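Local atomic coordinates of clostripain-related protein (Bacteroides thetaiotaomicron, PDB entry 5L20), a protein that is probably a cysteine peptidase of the clostripain (C11) family, represented here by an N-terminal part of a longer, probably lipid-attached protein. Residues Glu9-Tyr15 / Thr102-Val108; Glu45-Ile49 / Leu60-Ala64; Phe50-Ala55 / Tyr78-Tyr83. All blocks are in the same frame, centred on the assembly; numbering follows the deposited sequence. Where two conformers were deposited one is given.

Contact 1: Glu9-Tyr15 / Thr102-Val108; sequences EQTVFMY and TKRYSMV
Thr11 N, Phe13 N and Tyr15 N donate to Arg104 O, Ser106 O and Val108 O, and Ser106 N and Val108 N donate in return to Thr11 O and Phe13 O. Thr11 thereby lies beside Tyr105 and Phe13 beside Met107 in a parallel ladder whose local strand axes are inclined at 24°.

Beside the ladder runs the side chain of Met107, extended throughout. Its CB lies 4.1 Å from Phe13 O, CG moves on to the Phe13 ring, 4.0 Å from CD2, and terminal CE ends 3.6 Å from CD2 of Tyr15 while also touching Phe13 CE2. One thioether chain thus spans two aromatic residues of the other strand, running alongside each of them.

Polar groups gather at the other end. Thr102 OG1 donates to Arg104 O over 2.8 Å, reaching it from the face opposite to Thr11 N, so two donors grip this one oxygen. The OG1 atoms of Thr11 and Thr102 approach to 2.7 Å, with Ser100 OG a further partner of Thr11 OG1. Thr102 OG1 also lies over the rim of one face of the Tyr105 ring, whose OH accepts from Thr102 N and bonds Ser100 O. Just before the strand Glu9 OE2 uses its syn lone pair in a salt bridge to Lys103 NZ, 3.0 Å away. On the face that carries Gln10, Val12 and Met14, Gln10 CB lies over the rim of one face of the Arg104 guanidinium, the amide and guanidinium planes 36° apart.

Strand 104-109 forms one margin of the sheet within the chain, and strand 10-16 bonds on its other flank to strand 45-52. Phe13 packs against Ile92, Leu93 and Val96 of helix 86-99, and Tyr15 reaches Ile89 of the same helix.

Contact 2: Glu45-Ile49 / Leu60-Ala64; sequences ERIII and LFELA
Phe61 holds CG between its backbone N and carbonyl carbon (chi1 62°), which leans the ring toward the neighbouring strand, its face against Ile49, while Glu62 sets CG opposite its own N (chi1 177°) and stretches out toward Arg46. The two strands form an antiparallel beta hairpin. Around Ile49 and Phe61 the pairing is hydrogen-bonded in both directions: Ile49 N donates almost straight to Phe61 O at 2.7 Å, and Phe61 N returns a bond to Ile49 O.

Ile49 CB sits over the face of the Phe61 ring, 3.9 Å from its centroid, a CH-pi contact; CG2 and CD1 touch the ring as well, and CD1 goes on to Leu63 CD1. His72 of strand 69-79 stacks with the same phenyl ring, and helix 23-37 covers Ile47 and Ile49. On the opposite face Ile48 CG2 meets Leu60 CD1 at 3.7 Å, and Ile48 CD1 lies against Glu62 CB.

Glu62 OE2 lies 3.2 Å from Arg46 CD and at the edge of the guanidinium; the salt bridge to NE is long at 3.9 Å, and NH1 is bonded to Ser100 OG. A water 2.7 Å from Glu62 OE2 accepts from Ile47 N at 3.1 Å and also lies beside Leu63 O.

Contact 3: Phe50-Ala55 / Tyr78-Tyr83; sequences FMCTTA and YTDPAY
Phe50 to Cys52 and Tyr78 lie on strands held too far apart for direct pairing, the CA atoms of Cys52 and Tyr78 being 8.7 Å apart, and beyond them one chain turns a corner at Thr53 while the other bends through Asp80 with positive phi. Strand 57-66 runs between them in the sheet, and side chains make the contact past it. Phe50 places CG anti to its N (chi1 172°) and directs the CD2-CE2 edge of its ring at the face of Tyr78. The result is a T-shaped pair with centroids 5.2 Å apart and planes at 70°, in which Phe50 CE2 comes within 3.7 Å of Tyr78 CE1. Pro81 CG meets the same phenyl ring at its edge, near CZ. Leu60 and Ala58 of strand 57-66 pack against Phe50, and the hydroxyl of Tyr78 is bonded to Asp95 of helix 86-99.

These residues lie where the chain leaves edge strand 69-79 for helix 86-99, starting the crossover to parallel strand 104-109 at the other margin of the mixed sheet. The connection includes an inverse gamma turn centred on Ala82, with a weak bond of 3.1 Å from Tyr83 N to Pro81 O. It carries Tyr83 back over Cys52 of strand 45-52.

There Cys52 SG lies over one face of the Tyr83 ring, 4.1 Å from the centroid, a sulfur-aromatic contact whose shortest approach is to CE2. Ala55 O comes to the edge of the same ring and accepts from Tyr83 OH at 2.7 Å. The hydroxyl reaches this carbonyl in its plane, on a lone pair, which ties down the phenol end of the ring. Trp18 and Pro17 also pack against Tyr83. A water donates to Pro81 O at 2.8 Å and only weakly to Ala55 O.

All three contacts belong to one mixed sheet with strand order 69-79, 57-66, 45-52, 10-16, 104-109, flanked by helices 23-37 and 86-99 on its two faces, an architecture consistent with the caspase-like fold of clostripain relatives. Contact 1 joins the first and last strands of the modelled chain, so contacts 2 and 3 are nested within the loop it closes; contacts 2 and 3 interleave in sequence and share strand 45-52. The centres of contacts 1 and 2 are about 9 Å apart, those of contacts 2 and 3 about 17 Å, and those of contacts 1 and 3 about 19 Å. Strand 45-52 belongs both to three neighbouring parallel strands and to the antiparallel hairpin with 57-66.

Contact 1: Glu9-Tyr15 / Thr102-Val108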
# COMPACT_ATOMS: atom_id res chain seq x y z
N GLU A 9 -10.32 -2.59 14.05
CA GLU A 9 -10.63 -1.16 14.13
C GLU A 9 -10.23 -0.36 12.88
O GLU A 9 -11.03 0.45 12.39
CB GLU A 9 -9.99 -0.51 15.37
CG GLU A 9 -10.58 -0.96 16.70
CD GLU A 9 -12.07 -0.73 16.80
OE1 GLU A 9 -12.54 0.36 16.40
OE2 GLU A 9 -12.78 -1.64 17.27
N GLN A 10 -9.01 -0.56 12.38
CA GLN A 10 -8.50 0.32 11.34
C GLN A 10 -7.57 -0.40 10.40
O GLN A 10 -6.77 -1.21 10.83
CB GLN A 10 -7.75 1.51 11.96
CG GLN A 10 -7.24 2.52 10.93
CD GLN A 10 -6.08 3.30 11.49
OE1 GLN A 10 -5.27 2.77 12.26
NE2 GLN A 10 -5.94 4.56 11.07
N THR A 11 -7.70 -0.13 9.11
CA THR A 11 -6.73 -0.53 8.10
C THR A 11 -6.08 0.72 7.56
O THR A 11 -6.78 1.64 7.10
CB THR A 11 -7.41 -1.24 6.93
OG1 THR A 11 -8.10 -2.40 7.39
CG2 THR A 11 -6.41 -1.61 5.88
N VAL A 12 -4.75 0.76 7.62
CA VAL A 12 -3.98 1.80 6.96
C VAL A 12 -3.50 1.21 5.64
O VAL A 12 -2.73 0.23 5.63
CB VAL A 12 -2.77 2.27 7.81
CG1 VAL A 12 -1.93 3.29 7.06
CG2 VAL A 12 -3.24 2.85 9.15
N PHE A 13 -3.98 1.77 4.53
CA PHE A 13 -3.63 1.28 3.21
C PHE A 13 -2.60 2.20 2.57
O PHE A 13 -2.91 3.34 2.22
CB PHE A 13 -4.88 1.18 2.34
CG PHE A 13 -4.61 0.76 0.92
CD1 PHE A 13 -3.73 -0.28 0.64
CD2 PHE A 13 -5.29 1.39 -0.13
CE1 PHE A 13 -3.51 -0.65 -0.69
CE2 PHE A 13 -5.08 1.00 -1.43
CZ PHE A 13 -4.19 -0.01 -1.71
N MET A 14 -1.38 1.69 2.38
CA MET A 14 -0.33 2.40 1.70
C MET A 14 -0.37 2.00 0.23
O MET A 14 -0.16 0.81 -0.10
CB MET A 14 1.04 2.09 2.31
CG MET A 14 2.14 2.93 1.67
SD MET A 14 3.70 2.73 2.54
CE MET A 14 3.77 4.35 3.28
N TYR A 15 -0.59 2.99 -0.62
CA TYR A 15 -0.86 2.79 -2.04
C TYR A 15 0.25 3.45 -2.85
O TYR A 15 0.42 4.68 -2.81
CB TYR A 15 -2.23 3.41 -2.38
CG TYR A 15 -2.63 3.37 -3.83
CD1 TYR A 15 -2.73 2.16 -4.49
CD2 TYR A 15 -2.91 4.53 -4.55
CE1 TYR A 15 -3.12 2.09 -5.82
CE2 TYR A 15 -3.32 4.47 -5.90
CZ TYR A 15 -3.42 3.26 -6.51
OH TYR A 15 -3.76 3.16 -7.83
N THR A 102 -12.34 -3.98 8.48
CA THR A 102 -12.18 -3.15 9.67
C THR A 102 -13.25 -2.08 9.65
O THR A 102 -13.87 -1.83 8.61
CB THR A 102 -10.78 -2.48 9.75
OG1 THR A 102 -10.51 -1.76 8.54
CG2 THR A 102 -9.66 -3.51 9.95
N LYS A 103 -13.44 -1.42 10.79
CA LYS A 103 -14.41 -0.36 10.91
C LYS A 103 -14.00 0.87 10.08
O LYS A 103 -14.84 1.53 9.47
CB LYS A 103 -14.59 0.05 12.36
CG LYS A 103 -15.28 -1.01 13.21
CD LYS A 103 -15.32 -0.63 14.67
CE LYS A 103 -15.89 -1.78 15.50
NZ LYS A 103 -15.81 -1.50 16.97
N ARG A 104 -12.71 1.17 10.12
CA ARG A 104 -12.18 2.37 9.47
C ARG A 104 -11.07 2.02 8.49
O ARG A 104 -10.34 1.03 8.68
CB ARG A 104 -11.58 3.33 10.52
CG ARG A 104 -12.47 3.89 11.63
CD ARG A 104 -11.56 4.82 12.54
NE ARG A 104 -10.94 4.14 13.69
CZ ARG A 104 -9.66 4.21 14.10
NH1 ARG A 104 -8.72 4.93 13.48
NH2 ARG A 104 -9.31 3.53 15.19
N TYR A 105 -10.91 2.88 7.48
CA TYR A 105 -9.83 2.80 6.49
C TYR A 105 -9.20 4.14 6.28
O TYR A 105 -9.89 5.15 6.33
CB TYR A 105 -10.37 2.32 5.12
CG TYR A 105 -10.88 0.90 5.21
CD1 TYR A 105 -12.16 0.62 5.68
CD2 TYR A 105 -10.05 -0.16 4.85
CE1 TYR A 105 -12.61 -0.70 5.82
CE2 TYR A 105 -10.50 -1.49 4.98
CZ TYR A 105 -11.77 -1.72 5.47
OH TYR A 105 -12.19 -3.04 5.60
N SER A 106 -7.89 4.15 6.08
CA SER A 106 -7.19 5.34 5.66
C SER A 106 -6.27 5.02 4.50
O SER A 106 -5.97 3.84 4.26
CB SER A 106 -6.37 5.93 6.81
OG SER A 106 -5.32 5.06 7.17
N MET A 107 -5.80 6.05 3.79
CA MET A 107 -5.02 5.82 2.59
C MET A 107 -3.81 6.72 2.59
O MET A 107 -3.93 7.92 2.86
CB MET A 107 -5.90 6.06 1.36
CG MET A 107 -5.44 5.40 0.11
SD MET A 107 -6.77 5.51 -1.13
CE MET A 107 -5.82 4.82 -2.48
N VAL A 108 -2.65 6.14 2.30
CA VAL A 108 -1.40 6.86 2.14
C VAL A 108 -0.96 6.65 0.70
O VAL A 108 -0.78 5.47 0.31
CB VAL A 108 -0.31 6.31 3.08
CG1 VAL A 108 0.99 7.04 2.83
CG2 VAL A 108 -0.72 6.44 4.55

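Contact 2: Glu45-Ile49 / Leu60-Ala64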
# COMPACT_ATOMS: atom_id res chain seq x y z
N GLU A 45 -5.22 -2.82 14.55
CA GLU A 45 -5.08 -2.25 13.21
C GLU A 45 -4.26 -3.16 12.32
O GLU A 45 -3.46 -3.96 12.82
CB GLU A 45 -4.42 -0.87 13.27
CG GLU A 45 -5.11 0.15 14.17
CD GLU A 45 -4.63 0.11 15.62
OE1 GLU A 45 -3.66 -0.63 15.92
OE2 GLU A 45 -5.23 0.82 16.45
N ARG A 46 -4.44 -3.01 11.00
CA ARG A 46 -3.59 -3.68 10.02
C ARG A 46 -2.98 -2.64 9.08
O ARG A 46 -3.61 -1.61 8.80
CB ARG A 46 -4.38 -4.69 9.18
CG ARG A 46 -4.89 -5.95 9.91
CD ARG A 46 -5.29 -7.04 8.87
NE ARG A 46 -6.10 -8.13 9.41
CZ ARG A 46 -7.41 -8.06 9.62
NH1 ARG A 46 -8.09 -6.94 9.35
NH2 ARG A 46 -8.06 -9.10 10.12
N ILE A 47 -1.79 -2.93 8.58
CA ILE A 47 -1.16 -2.15 7.53
C ILE A 47 -1.11 -3.01 6.28
O ILE A 47 -0.52 -4.10 6.30
CB ILE A 47 0.26 -1.70 7.90
CG1 ILE A 47 0.21 -0.73 9.10
CG2 ILE A 47 0.90 -1.02 6.69
CD1 ILE A 47 1.54 -0.31 9.61
N ILE A 48 -1.74 -2.53 5.21
CA ILE A 48 -1.81 -3.23 3.93
C ILE A 48 -1.15 -2.35 2.89
O ILE A 48 -1.41 -1.14 2.85
CB ILE A 48 -3.27 -3.49 3.51
CG1 ILE A 48 -4.06 -4.25 4.59
CG2 ILE A 48 -3.31 -4.14 2.11
CD1 ILE A 48 -3.49 -5.65 4.86
N ILE A 49 -0.27 -2.92 2.06
CA ILE A 49 0.46 -2.16 1.08
C ILE A 49 0.24 -2.71 -0.32
O ILE A 49 0.33 -3.93 -0.52
CB ILE A 49 1.97 -2.15 1.39
CG1 ILE A 49 2.17 -1.67 2.84
CG2 ILE A 49 2.72 -1.32 0.36
CD1 ILE A 49 3.60 -1.43 3.24
N LEU A 60 0.17 -7.00 -3.39
CA LEU A 60 -0.55 -6.56 -2.20
C LEU A 60 -0.04 -7.37 -1.02
O LEU A 60 -0.04 -8.61 -1.06
CB LEU A 60 -2.05 -6.76 -2.37
CG LEU A 60 -2.91 -6.15 -1.27
CD1 LEU A 60 -3.04 -4.65 -1.52
CD2 LEU A 60 -4.30 -6.76 -1.25
N PHE A 61 0.42 -6.72 0.05
CA PHE A 61 0.90 -7.48 1.20
C PHE A 61 0.60 -6.78 2.52
O PHE A 61 0.28 -5.57 2.54
CB PHE A 61 2.42 -7.76 1.09
CG PHE A 61 3.30 -6.53 1.07
CD1 PHE A 61 3.56 -5.88 -0.13
CD2 PHE A 61 3.90 -6.08 2.22
CE1 PHE A 61 4.40 -4.76 -0.16
CE2 PHE A 61 4.74 -4.94 2.20
CZ PHE A 61 4.99 -4.31 1.02
N GLU A 62 0.69 -7.53 3.60
CA GLU A 62 0.44 -7.00 4.93
C GLU A 62 1.75 -6.89 5.70
O GLU A 62 2.62 -7.75 5.57
CB GLU A 62 -0.56 -7.88 5.69
CG GLU A 62 -0.81 -7.43 7.12
CD GLU A 62 -1.90 -8.21 7.80
OE1 GLU A 62 -2.46 -9.12 7.16
OE2 GLU A 62 -2.24 -7.90 8.98
N LEU A 63 1.91 -5.79 6.45
CA LEU A 63 3.00 -5.69 7.42
C LEU A 63 2.44 -6.09 8.75
O LEU A 63 1.50 -5.47 9.24
CB LEU A 63 3.54 -4.27 7.53
CG LEU A 63 4.34 -3.70 6.38
CD1 LEU A 63 4.88 -2.35 6.85
CD2 LEU A 63 5.46 -4.64 5.97
N ALA A 64 3.01 -7.13 9.35
CA ALA A 64 2.50 -7.54 10.64
C ALA A 64 3.63 -7.81 11.62
O ALA A 64 4.80 -7.88 11.24
CB ALA A 64 1.63 -8.77 10.49
O HOH W 1 -0.99 -5.65 9.85

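Contact 3: Phe50-Ala55 / Tyr78-Tyr83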
# COMPACT_ATOMS: atom_id res chain seq x y z
N PHE A 50 -0.12 -1.84 -1.26
CA PHE A 50 -0.13 -2.14 -2.69
C PHE A 50 1.06 -1.44 -3.28
O PHE A 50 1.17 -0.21 -3.19
CB PHE A 50 -1.41 -1.66 -3.37
CG PHE A 50 -1.41 -1.77 -4.87
CD1 PHE A 50 -0.89 -0.75 -5.67
CD2 PHE A 50 -1.96 -2.90 -5.48
CE1 PHE A 50 -0.95 -0.84 -7.08
CE2 PHE A 50 -2.02 -3.00 -6.87
CZ PHE A 50 -1.52 -1.98 -7.67
N MET A 51 1.97 -2.18 -3.91
CA MET A 51 3.09 -1.53 -4.57
C MET A 51 3.36 -2.11 -5.95
O MET A 51 3.50 -3.33 -6.10
CB MET A 51 4.36 -1.61 -3.72
CG MET A 51 5.50 -0.93 -4.42
SD MET A 51 6.96 -0.84 -3.38
CE MET A 51 8.14 -0.28 -4.58
N CYS A 52 3.42 -1.23 -6.94
CA CYS A 52 3.89 -1.60 -8.29
C CYS A 52 5.39 -1.79 -8.24
O CYS A 52 6.12 -0.88 -7.88
CB CYS A 52 3.53 -0.52 -9.31
SG CYS A 52 1.79 -0.46 -9.76
N THR A 53 5.85 -2.99 -8.60
CA THR A 53 7.29 -3.21 -8.66
C THR A 53 7.81 -2.90 -10.06
O THR A 53 9.01 -2.66 -10.25
CB THR A 53 7.63 -4.64 -8.28
OG1 THR A 53 6.87 -5.51 -9.10
CG2 THR A 53 7.27 -4.92 -6.82
N THR A 54 6.91 -2.97 -11.05
CA THR A 54 7.14 -2.42 -12.39
C THR A 54 5.87 -1.72 -12.82
O THR A 54 4.88 -1.74 -12.07
CB THR A 54 7.49 -3.52 -13.43
OG1 THR A 54 6.30 -4.25 -13.77
CG2 THR A 54 8.57 -4.49 -12.90
N ALA A 55 5.85 -1.15 -14.02
CA ALA A 55 4.66 -0.45 -14.49
C ALA A 55 3.45 -1.38 -14.63
O ALA A 55 2.30 -0.93 -14.60
CB ALA A 55 4.94 0.22 -15.82
N TYR A 78 -0.51 -8.95 -8.89
CA TYR A 78 -1.29 -8.42 -9.98
C TYR A 78 -0.49 -8.37 -11.25
O TYR A 78 0.69 -8.01 -11.23
CB TYR A 78 -1.79 -6.99 -9.70
CG TYR A 78 -2.63 -6.79 -8.46
CD1 TYR A 78 -2.04 -6.69 -7.21
CD2 TYR A 78 -3.99 -6.64 -8.56
CE1 TYR A 78 -2.80 -6.48 -6.08
CE2 TYR A 78 -4.77 -6.41 -7.43
CZ TYR A 78 -4.15 -6.35 -6.19
OH TYR A 78 -4.91 -6.13 -5.06
N THR A 79 -1.15 -8.69 -12.36
CA THR A 79 -0.57 -8.50 -13.68
C THR A 79 -1.41 -7.49 -14.43
O THR A 79 -2.64 -7.60 -14.44
CB THR A 79 -0.49 -9.84 -14.44
OG1 THR A 79 0.47 -10.69 -13.79
CG2 THR A 79 -0.06 -9.61 -15.88
N ASP A 80 -0.76 -6.48 -15.01
CA ASP A 80 -1.45 -5.38 -15.70
C ASP A 80 -2.59 -4.75 -14.88
O ASP A 80 -3.67 -4.52 -15.43
CB ASP A 80 -2.03 -5.86 -17.04
CG ASP A 80 -0.96 -6.43 -17.98
OD1 ASP A 80 0.12 -5.82 -18.07
OD2 ASP A 80 -1.21 -7.48 -18.61
N PRO A 81 -2.37 -4.46 -13.59
CA PRO A 81 -3.46 -3.79 -12.86
C PRO A 81 -3.77 -2.42 -13.46
O PRO A 81 -2.85 -1.73 -13.88
CB PRO A 81 -2.91 -3.65 -11.45
CG PRO A 81 -1.44 -3.59 -11.62
CD PRO A 81 -1.12 -4.51 -12.81
N ALA A 82 -5.04 -2.04 -13.51
CA ALA A 82 -5.45 -0.83 -14.19
C ALA A 82 -5.56 0.32 -13.19
O ALA A 82 -6.63 0.90 -12.98
CB ALA A 82 -6.77 -1.05 -14.91
N TYR A 83 -4.43 0.64 -12.58
CA TYR A 83 -4.44 1.53 -11.42
C TYR A 83 -4.65 2.99 -11.81
O TYR A 83 -4.82 3.82 -10.92
CB TYR A 83 -3.14 1.35 -10.61
CG TYR A 83 -1.91 1.41 -11.47
CD1 TYR A 83 -1.33 2.62 -11.84
CD2 TYR A 83 -1.30 0.22 -11.90
CE1 TYR A 83 -0.21 2.67 -12.65
CE2 TYR A 83 -0.18 0.27 -12.72
CZ TYR A 83 0.35 1.50 -13.08
OH TYR A 83 1.46 1.56 -13.87
O HOH W 2 -0.74 -2.09 -15.63